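Local atomic coordinates of deoxyribodipyrimidine photo-lyase (Oryza sativa Japonica Group, PDB entry 3UMV), a protein that catalyses the light-driven splitting of cyclobutane pyrimidine dimers in ultraviolet-damaged DNA, using one bound FAD per subunit. Residues Q367-K372 with N421-I426; M397-K402 with S415-L420. One frame throughout, in Å; residues are numbered along the deposited sequence.

Both contacts join a helix to the same helix 410-424, and their centres lie about 9 Å apart in the helical, FAD-binding part of the photolyase; together they illustrate how one helix can be held by carbon packing where buried and by charge nearer the surface. Contact 2 (397-402 with 415-420) is buried and apolar, an indole edge laid against a helix beside the flavin. Contact 1 (367-372 with 421-426) is only partly buried, sits at the end of that helix, and relies on one carboxylate oxygen that takes two polar bonds. The two meet where Glu-369 OE2 probably bonds to Tyr-419 OH. Each also borders FAD: contact 2 through Met-397 and Ala-400, contact 1 through Asn-421.

Contact 1 of 2, residues Q367-K372 with N421-I426; sequences QLENAK and NDKYEI. With FAD (flavin-adenine dinucleotide), chain I.
Glu-369 reaches from the last turn of helix 365-369 to the end of helix 410-424, where Tyr-424 and Lys-423 converge on a single carboxylate oxygen. The backbones stay apart, Glu-369 CA 9.9 Å from Tyr-424 CA, and the acid spans that distance with CG anti to the backbone N (chi1 179°) and the chain extended beyond it. Tyr-424 OH donates to Glu-369 OE1 at 2.6 Å, meeting the anti lone pair on the flank away from the other oxygen. Lys-423 NZ comes to the syn lone pair of the same OE1 at 2.8 Å and makes a salt bridge. The two donors thus take different lone pairs of one oxygen and pin the carboxylate, which stands nearly perpendicular to the tyrosine ring, their planes 82° apart. Glu-369 CD lies in the ring plane at the hydroxyl edge, 3.5 Å from Tyr-424 OH.

Lys-423 also lies along its neighbour, its CG 3.7 Å above the plane of the Tyr-424 ring and over its centre, so that phenol and ammonium are offered to the acid side by side. The ammonium has a second anionic mate in Glu-234, and Tyr-419 OH bonds to Lys-423 NZ and probably to Glu-369 OE2. Such a network probably favours the ionised carboxylate.

At the start of 421-426, Asn-421 ND2 donates to flavin O4 at 2.9 Å and to Asp-422 OD1 at 3.3 Å, the aspartate oxygen lying in the amide plane; these bonds fix how the amide is turned beside the isoalloxazine. Just past Glu-369 a Schellman motif closes the helix, Ala-371 being the C-prime residue of positive phi, and the contact ties this end to helix 410-424, whose Asn-421 binds FAD in this class II photolyase.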
loop_
_atom_site.group_PDB
_atom_site.type_symbol
_atom_site.label_atom_id
_atom_site.label_comp_id
_atom_site.label_asym_id
_atom_site.label_seq_id
_atom_site.Cartn_x
_atom_site.Cartn_y
_atom_site.Cartn_z
ATOM N N GLN A 367 -5.736 10.955 -24.068
ATOM C CA GLN A 367 -7.199 11.023 -24.122
ATOM C C GLN A 367 -7.859 10.340 -22.921
ATOM O O GLN A 367 -8.842 10.852 -22.379
ATOM C CB GLN A 367 -7.724 10.407 -25.417
ATOM C CG GLN A 367 -7.475 11.282 -26.647
ATOM C CD GLN A 367 -7.655 10.538 -27.956
ATOM O OE1 GLN A 367 -7.641 9.314 -27.995
ATOM N NE2 GLN A 367 -7.811 11.289 -29.054
ATOM N N LEU A 368 -7.326 9.189 -22.528
ATOM C CA LEU A 368 -7.800 8.505 -21.327
ATOM C C LEU A 368 -7.525 9.348 -20.094
ATOM O O LEU A 368 -8.406 9.564 -19.256
ATOM C CB LEU A 368 -7.133 7.135 -21.203
ATOM C CG LEU A 368 -7.505 6.121 -22.292
ATOM C CD1 LEU A 368 -6.574 4.909 -22.294
ATOM C CD2 LEU A 368 -8.965 5.688 -22.172
ATOM N N GLU A 369 -6.296 9.824 -19.971
ATOM C CA GLU A 369 -5.915 10.602 -18.794
ATOM C C GLU A 369 -6.813 11.819 -18.590
ATOM O O GLU A 369 -7.139 12.188 -17.461
ATOM C CB GLU A 369 -4.469 11.057 -18.894
ATOM C CG GLU A 369 -4.052 11.897 -17.705
ATOM C CD GLU A 369 -2.565 11.961 -17.532
ATOM O OE1 GLU A 369 -2.135 12.512 -16.506
ATOM O OE2 GLU A 369 -1.823 11.461 -18.407
ATOM N N ASN A 370 -7.200 12.454 -19.688
ATOM C CA ASN A 370 -8.022 13.652 -19.608
ATOM C C ASN A 370 -9.521 13.379 -19.689
ATOM O O ASN A 370 -10.316 14.318 -19.801
ATOM C CB ASN A 370 -7.591 14.664 -20.675
ATOM C CG ASN A 370 -6.226 15.252 -20.386
ATOM O OD1 ASN A 370 -5.215 14.831 -20.957
ATOM N ND2 ASN A 370 -6.184 16.209 -19.470
ATOM N N ALA A 371 -9.893 12.100 -19.621
ATOM C CA ALA A 371 -11.290 11.676 -19.581
ATOM C C ALA A 371 -12.089 12.149 -20.799
ATOM O O ALA A 371 -13.176 12.719 -20.663
ATOM C CB ALA A 371 -11.960 12.128 -18.269
ATOM N N LYS A 372 -11.537 11.885 -21.982
ATOM C CA LYS A 372 -12.150 12.302 -23.239
ATOM C C LYS A 372 -12.719 11.150 -24.076
ATOM O O LYS A 372 -12.575 11.137 -25.298
ATOM C CB LYS A 372 -11.147 13.106 -24.077
ATOM C CG LYS A 372 -10.515 14.299 -23.351
ATOM C CD LYS A 372 -11.526 15.380 -23.015
ATOM C CE LYS A 372 -10.828 16.612 -22.435
ATOM N NZ LYS A 372 -11.780 17.694 -22.046
ATOM N N ASN A 421 -3.049 4.935 -12.372
ATOM C CA ASN A 421 -3.285 4.558 -10.985
ATOM C C ASN A 421 -2.184 5.106 -10.067
ATOM O O ASN A 421 -2.445 5.713 -9.031
ATOM C CB ASN A 421 -3.369 3.030 -10.908
ATOM C CG ASN A 421 -3.667 2.522 -9.506
ATOM O OD1 ASN A 421 -4.829 2.326 -9.146
ATOM N ND2 ASN A 421 -2.618 2.306 -8.712
ATOM N N ASP A 422 -0.941 4.895 -10.468
ATOM C CA ASP A 422 0.197 5.361 -9.680
ATOM C C ASP A 422 0.337 6.884 -9.679
ATOM O O ASP A 422 0.813 7.461 -8.709
ATOM C CB ASP A 422 1.473 4.690 -10.189
ATOM C CG ASP A 422 1.564 3.216 -9.788
ATOM O OD1 ASP A 422 0.599 2.656 -9.206
ATOM O OD2 ASP A 422 2.630 2.622 -10.020
ATOM N N LYS A 423 -0.079 7.540 -10.763
ATOM C CA LYS A 423 0.004 8.991 -10.816
ATOM C C LYS A 423 -0.996 9.677 -9.878
ATOM O O LYS A 423 -0.644 10.615 -9.174
ATOM C CB LYS A 423 -0.201 9.487 -12.252
ATOM C CG LYS A 423 -0.237 10.985 -12.395
ATOM C CD LYS A 423 -0.119 11.373 -13.858
ATOM C CE LYS A 423 0.138 12.863 -14.005
ATOM N NZ LYS A 423 0.310 13.267 -15.440
ATOM N N TYR A 424 -2.237 9.201 -9.888
ATOM C CA TYR A 424 -3.347 9.907 -9.260
ATOM C C TYR A 424 -3.851 9.361 -7.924
ATOM O O TYR A 424 -4.370 10.124 -7.097
ATOM C CB TYR A 424 -4.519 9.980 -10.254
ATOM C CG TYR A 424 -4.227 10.916 -11.417
ATOM C CD1 TYR A 424 -3.986 10.433 -12.698
ATOM C CD2 TYR A 424 -4.168 12.277 -11.214
ATOM C CE1 TYR A 424 -3.728 11.306 -13.762
ATOM C CE2 TYR A 424 -3.908 13.152 -12.265
ATOM C CZ TYR A 424 -3.680 12.658 -13.524
ATOM O OH TYR A 424 -3.424 13.534 -14.553
ATOM N N GLU A 425 -3.757 8.050 -7.714
ATOM C CA GLU A 425 -4.315 7.471 -6.495
ATOM C C GLU A 425 -3.443 7.759 -5.270
ATOM O O GLU A 425 -2.219 7.652 -5.307
ATOM C CB GLU A 425 -4.538 5.959 -6.636
ATOM C CG GLU A 425 -5.458 5.539 -7.745
ATOM C CD GLU A 425 -6.942 5.646 -7.397
ATOM O OE1 GLU A 425 -7.755 5.034 -8.112
ATOM O OE2 GLU A 425 -7.293 6.321 -6.411
ATOM N N ILE A 426 -4.089 8.123 -4.172
ATOM C CA ILE A 426 -3.377 8.336 -2.924
ATOM C C ILE A 426 -2.861 7.014 -2.358
ATOM O O ILE A 426 -1.876 6.991 -1.631
ATOM C CB ILE A 426 -4.261 9.085 -1.903
ATOM C CG1 ILE A 426 -3.421 9.514 -0.694
ATOM C CG2 ILE A 426 -5.489 8.254 -1.513
ATOM C CD1 ILE A 426 -2.240 10.352 -1.072
HETATM P PA FAD I . -12.646 -0.940 1.498
HETATM O O1A FAD I . -13.730 -1.580 0.685
HETATM O O2A FAD I . -13.122 -0.269 2.756
HETATM O O5B FAD I . -11.541 -2.053 1.817
HETATM C C5B FAD I . -10.791 -2.042 3.012
HETATM C C4B FAD I . -9.356 -2.499 2.731
HETATM O O4B FAD I . -9.314 -3.798 2.158
HETATM C C3B FAD I . -8.670 -1.611 1.711
HETATM O O3B FAD I . -8.135 -0.454 2.309
HETATM C C2B FAD I . -7.589 -2.523 1.211
HETATM O O2B FAD I . -6.556 -2.606 2.175
HETATM C C1B FAD I . -8.289 -3.858 1.191
HETATM N N9A FAD I . -8.852 -4.138 -0.140
HETATM C C8A FAD I . -10.120 -3.878 -0.588
HETATM N N7A FAD I . -10.201 -4.311 -1.868
HETATM C C5A FAD I . -8.997 -4.827 -2.241
HETATM C C6A FAD I . -8.501 -5.410 -3.414
HETATM N N6A FAD I . -9.280 -5.653 -4.467
HETATM N N1A FAD I . -7.196 -5.849 -3.461
HETATM C C2A FAD I . -6.388 -5.725 -2.355
HETATM N N3A FAD I . -6.875 -5.148 -1.203
HETATM C C4A FAD I . -8.157 -4.723 -1.149
HETATM N N1 FAD I . -5.809 -0.787 -3.737
HETATM C C2 FAD I . -4.810 -0.051 -3.169
HETATM O O2 FAD I . -4.665 -0.131 -1.949
HETATM N N3 FAD I . -3.980 0.731 -3.953
HETATM C C4 FAD I . -4.161 0.795 -5.322
HETATM O O4 FAD I . -3.422 1.499 -6.018
HETATM C C4X FAD I . -5.174 0.033 -5.892
HETATM N N5 FAD I . -5.415 0.063 -7.246
HETATM C C5X FAD I . -6.414 -0.716 -7.797
HETATM C C6 FAD I . -6.630 -0.704 -9.181
HETATM C C7 FAD I . -7.643 -1.487 -9.741
HETATM C C7M FAD I . -7.845 -1.467 -11.234
HETATM C C8 FAD I . -8.442 -2.272 -8.904
HETATM C C8M FAD I . -9.547 -3.130 -9.445
HETATM C C9 FAD I . -8.227 -2.266 -7.537
HETATM C C9A FAD I . -7.218 -1.496 -6.986
HETATM N N10 FAD I . -7.014 -1.495 -5.621
HETATM C C10 FAD I . -5.993 -0.741 -5.096
HETATM C "C1'" FAD I . -7.869 -2.329 -4.678
HETATM C "C2'" FAD I . -9.128 -1.586 -4.129
HETATM O "O2'" FAD I . -9.905 -0.922 -5.133
HETATM C "C3'" FAD I . -8.815 -0.558 -3.026
HETATM O "O3'" FAD I . -8.013 -1.162 -2.046
HETATM C "C4'" FAD I . -10.067 0.001 -2.346
HETATM O "O4'" FAD I . -10.896 0.624 -3.309
HETATM C "C5'" FAD I . -9.622 0.987 -1.267
HETATM O "O5'" FAD I . -10.652 1.780 -0.728
HETATM P P FAD I . -11.132 1.519 0.782
HETATM O O1P FAD I . -9.946 1.498 1.727
HETATM O O2P FAD I . -12.161 2.553 1.160
HETATM O O3P FAD I . -11.817 0.080 0.536
#

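Contact 2 of 2, residues M397-K402 with S415-L420; sequences MYWAKK and STAIYL. With FAD (flavin-adenine dinucleotide), chain I.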
loop_
_atom_site.group_PDB
_atom_site.type_symbol
_atom_site.label_atom_id
_atom_site.label_comp_id
_atom_site.label_asym_id
_atom_site.label_seq_id
_atom_site.Cartn_x
_atom_site.Cartn_y
_atom_site.Cartn_z
ATOM N N MET A 397 -12.509 -1.532 -11.161
ATOM C CA MET A 397 -12.625 -2.715 -12.020
ATOM C C MET A 397 -13.142 -2.335 -13.416
ATOM O O MET A 397 -12.556 -2.719 -14.427
ATOM C CB MET A 397 -13.547 -3.759 -11.382
ATOM C CG MET A 397 -13.039 -4.277 -10.061
ATOM S SD MET A 397 -14.131 -5.539 -9.342
ATOM C CE MET A 397 -15.338 -4.503 -8.557
ATOM N N TYR A 398 -14.240 -1.579 -13.458
ATOM C CA TYR A 398 -14.818 -1.097 -14.708
ATOM C C TYR A 398 -13.798 -0.264 -15.490
ATOM O O TYR A 398 -13.556 -0.498 -16.669
ATOM C CB TYR A 398 -16.054 -0.251 -14.403
ATOM C CG TYR A 398 -16.763 0.284 -15.623
ATOM C CD1 TYR A 398 -16.483 1.551 -16.125
ATOM C CD2 TYR A 398 -17.711 -0.489 -16.281
ATOM C CE1 TYR A 398 -17.157 2.041 -17.256
ATOM C CE2 TYR A 398 -18.373 -0.018 -17.397
ATOM C CZ TYR A 398 -18.090 1.232 -17.886
ATOM O OH TYR A 398 -18.765 1.670 -19.003
ATOM N N TRP A 399 -13.182 0.679 -14.789
ATOM C CA TRP A 399 -12.215 1.619 -15.357
ATOM C C TRP A 399 -11.071 0.901 -16.054
ATOM O O TRP A 399 -10.741 1.195 -17.211
ATOM C CB TRP A 399 -11.697 2.504 -14.227
ATOM C CG TRP A 399 -10.555 3.387 -14.557
ATOM C CD1 TRP A 399 -10.609 4.622 -15.139
ATOM C CD2 TRP A 399 -9.182 3.148 -14.246
ATOM N NE1 TRP A 399 -9.341 5.149 -15.241
ATOM C CE2 TRP A 399 -8.448 4.261 -14.705
ATOM C CE3 TRP A 399 -8.498 2.095 -13.633
ATOM C CZ2 TRP A 399 -7.064 4.345 -14.576
ATOM C CZ3 TRP A 399 -7.130 2.182 -13.509
ATOM C CH2 TRP A 399 -6.427 3.296 -13.966
ATOM N N ALA A 400 -10.470 -0.066 -15.387
ATOM C CA ALA A 400 -9.328 -0.743 -15.978
ATOM C C ALA A 400 -9.730 -1.666 -17.132
ATOM O O ALA A 400 -8.987 -1.824 -18.099
ATOM C CB ALA A 400 -8.536 -1.515 -14.904
ATOM N N LYS A 401 -10.895 -2.292 -17.018
ATOM C CA LYS A 401 -11.382 -3.147 -18.089
ATOM C C LYS A 401 -11.695 -2.386 -19.377
ATOM O O LYS A 401 -11.479 -2.907 -20.484
ATOM C CB LYS A 401 -12.583 -3.955 -17.626
ATOM C CG LYS A 401 -12.186 -5.036 -16.640
ATOM C CD LYS A 401 -13.333 -5.970 -16.331
ATOM C CE LYS A 401 -12.876 -7.038 -15.312
ATOM N NZ LYS A 401 -11.955 -8.028 -15.926
ATOM N N LYS A 402 -12.210 -1.165 -19.255
ATOM C CA LYS A 402 -12.412 -0.344 -20.455
ATOM C C LYS A 402 -11.084 0.020 -21.120
ATOM O O LYS A 402 -11.000 0.147 -22.342
ATOM C CB LYS A 402 -13.201 0.922 -20.140
ATOM C CG LYS A 402 -14.641 0.676 -19.729
ATOM C CD LYS A 402 -15.419 0.006 -20.850
ATOM C CE LYS A 402 -16.051 -1.277 -20.361
ATOM N NZ LYS A 402 -17.090 -1.813 -21.302
ATOM N N SER A 415 -0.003 -1.123 -18.980
ATOM C CA SER A 415 0.943 -0.033 -18.740
ATOM C C SER A 415 0.213 1.279 -18.472
ATOM O O SER A 415 0.602 2.067 -17.610
ATOM C CB SER A 415 1.874 0.124 -19.948
ATOM O OG SER A 415 2.761 1.205 -19.759
ATOM N N THR A 416 -0.850 1.519 -19.224
ATOM C CA THR A 416 -1.600 2.763 -19.068
ATOM C C THR A 416 -2.370 2.797 -17.745
ATOM O O THR A 416 -2.358 3.807 -17.034
ATOM C CB THR A 416 -2.515 3.020 -20.288
ATOM O OG1 THR A 416 -1.692 3.296 -21.429
ATOM C CG2 THR A 416 -3.397 4.213 -20.048
ATOM N N ALA A 417 -3.015 1.689 -17.404
ATOM C CA ALA A 417 -3.748 1.599 -16.133
ATOM C C ALA A 417 -2.814 1.852 -14.949
ATOM O O ALA A 417 -3.151 2.591 -14.020
ATOM C CB ALA A 417 -4.443 0.222 -16.000
ATOM N N ILE A 418 -1.643 1.214 -14.978
ATOM C CA ILE A 418 -0.690 1.301 -13.884
ATOM C C ILE A 418 -0.157 2.717 -13.797
ATOM O O ILE A 418 -0.075 3.291 -12.726
ATOM C CB ILE A 418 0.475 0.265 -14.063
ATOM C CG1 ILE A 418 -0.038 -1.151 -13.796
ATOM C CG2 ILE A 418 1.662 0.583 -13.167
ATOM C CD1 ILE A 418 0.982 -2.238 -14.149
ATOM N N TYR A 419 0.163 3.307 -14.942
ATOM C CA TYR A 419 0.651 4.679 -14.959
ATOM C C TYR A 419 -0.371 5.635 -14.341
ATOM O O TYR A 419 -0.020 6.444 -13.494
ATOM C CB TYR A 419 0.993 5.100 -16.392
ATOM C CG TYR A 419 1.049 6.598 -16.611
ATOM C CD1 TYR A 419 2.163 7.342 -16.251
ATOM C CD2 TYR A 419 -0.034 7.264 -17.168
ATOM C CE1 TYR A 419 2.194 8.719 -16.446
ATOM C CE2 TYR A 419 -0.013 8.631 -17.373
ATOM C CZ TYR A 419 1.099 9.353 -17.007
ATOM O OH TYR A 419 1.103 10.716 -17.218
ATOM N N LEU A 420 -1.629 5.533 -14.761
ATOM C CA LEU A 420 -2.671 6.417 -14.242
ATOM C C LEU A 420 -2.938 6.197 -12.756
ATOM O O LEU A 420 -3.046 7.150 -11.990
ATOM C CB LEU A 420 -3.962 6.237 -15.034
ATOM C CG LEU A 420 -3.838 6.770 -16.462
ATOM C CD1 LEU A 420 -5.081 6.443 -17.277
ATOM C CD2 LEU A 420 -3.562 8.274 -16.441
HETATM P PA FAD I . -12.646 -0.940 1.498
HETATM O O1A FAD I . -13.730 -1.580 0.685
HETATM O O2A FAD I . -13.122 -0.269 2.756
HETATM O O5B FAD I . -11.541 -2.053 1.817
HETATM C C5B FAD I . -10.791 -2.042 3.012
HETATM C C4B FAD I . -9.356 -2.499 2.731
HETATM O O4B FAD I . -9.314 -3.798 2.158
HETATM C C3B FAD I . -8.670 -1.611 1.711
HETATM O O3B FAD I . -8.135 -0.454 2.309
HETATM C C2B FAD I . -7.589 -2.523 1.211
HETATM O O2B FAD I . -6.556 -2.606 2.175
HETATM C C1B FAD I . -8.289 -3.858 1.191
HETATM N N9A FAD I . -8.852 -4.138 -0.140
HETATM C C8A FAD I . -10.120 -3.878 -0.588
HETATM N N7A FAD I . -10.201 -4.311 -1.868
HETATM C C5A FAD I . -8.997 -4.827 -2.241
HETATM C C6A FAD I . -8.501 -5.410 -3.414
HETATM N N6A FAD I . -9.280 -5.653 -4.467
HETATM N N1A FAD I . -7.196 -5.849 -3.461
HETATM C C2A FAD I . -6.388 -5.725 -2.355
HETATM N N3A FAD I . -6.875 -5.148 -1.203
HETATM C C4A FAD I . -8.157 -4.723 -1.149
HETATM N N1 FAD I . -5.809 -0.787 -3.737
HETATM C C2 FAD I . -4.810 -0.051 -3.169
HETATM O O2 FAD I . -4.665 -0.131 -1.949
HETATM N N3 FAD I . -3.980 0.731 -3.953
HETATM C C4 FAD I . -4.161 0.795 -5.322
HETATM O O4 FAD I . -3.422 1.499 -6.018
HETATM C C4X FAD I . -5.174 0.033 -5.892
HETATM N N5 FAD I . -5.415 0.063 -7.246
HETATM C C5X FAD I . -6.414 -0.716 -7.797
HETATM C C6 FAD I . -6.630 -0.704 -9.181
HETATM C C7 FAD I . -7.643 -1.487 -9.741
HETATM C C7M FAD I . -7.845 -1.467 -11.234
HETATM C C8 FAD I . -8.442 -2.272 -8.904
HETATM C C8M FAD I . -9.547 -3.130 -9.445
HETATM C C9 FAD I . -8.227 -2.266 -7.537
HETATM C C9A FAD I . -7.218 -1.496 -6.986
HETATM N N10 FAD I . -7.014 -1.495 -5.621
HETATM C C10 FAD I . -5.993 -0.741 -5.096
HETATM C "C1'" FAD I . -7.869 -2.329 -4.678
HETATM C "C2'" FAD I . -9.128 -1.586 -4.129
HETATM O "O2'" FAD I . -9.905 -0.922 -5.133
HETATM C "C3'" FAD I . -8.815 -0.558 -3.026
HETATM O "O3'" FAD I . -8.013 -1.162 -2.046
HETATM C "C4'" FAD I . -10.067 0.001 -2.346
HETATM O "O4'" FAD I . -10.896 0.624 -3.309
HETATM C "C5'" FAD I . -9.622 0.987 -1.267
HETATM O "O5'" FAD I . -10.652 1.780 -0.728
HETATM P P FAD I . -11.132 1.519 0.782
HETATM O O1P FAD I . -9.946 1.498 1.727
HETATM O O2P FAD I . -12.161 2.553 1.160
HETATM O O3P FAD I . -11.817 0.080 0.536
#
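Trp-399 makes the contact, setting the edge of its six-membered ring against Leu-420 and Ala-417 of helix 410-424. With chi1 at 171°, the side chain leaves on the side opposite its backbone N, and the indole extends from helix 393-405 across to the other helix. There CZ2 packs on Leu-420 CB at 3.7 Å, a carbon lying in the plane of the indole, while Leu-420 CD1 adds a looser touch to the same atom. A little further round the rim, CZ3 and CH2 both lie 4.2 Å from Ala-417 CB, whose small methyl lets the ring come close to the backbone.

No hydrogen bond crosses between the segments. The nearest polar atom is a backbone one: Ala-417 O lies 3.4 Å from Trp-399 CH2, near the ring plane. The indole N-H points elsewhere, to Gln-382 OE1, and so holds the five-membered ring.

Helix 393-405 also touches the cofactor. Ala-400 CB meets flavin methyl C7M at 3.7 Å, Met-397 CG approaches methyl C8M at the same distance, and C7M also lies at the edge of the indole. Were Trp-399 an alanine, a gap is likely to open beside Ala-417, Leu-420 and flavin C7M, and Gln-382 to lose its indole donor.

Trp-399 is a predicted electron-transfer residue, as is Trp-378, their nearest side-chain atoms about 3 Å apart. A rim held by carbon contacts and an N-H tethered to Gln-382 probably restrain the indole, which borders both flavin and Trp-378, an arrangement consistent with electron passage through a tryptophanyl radical.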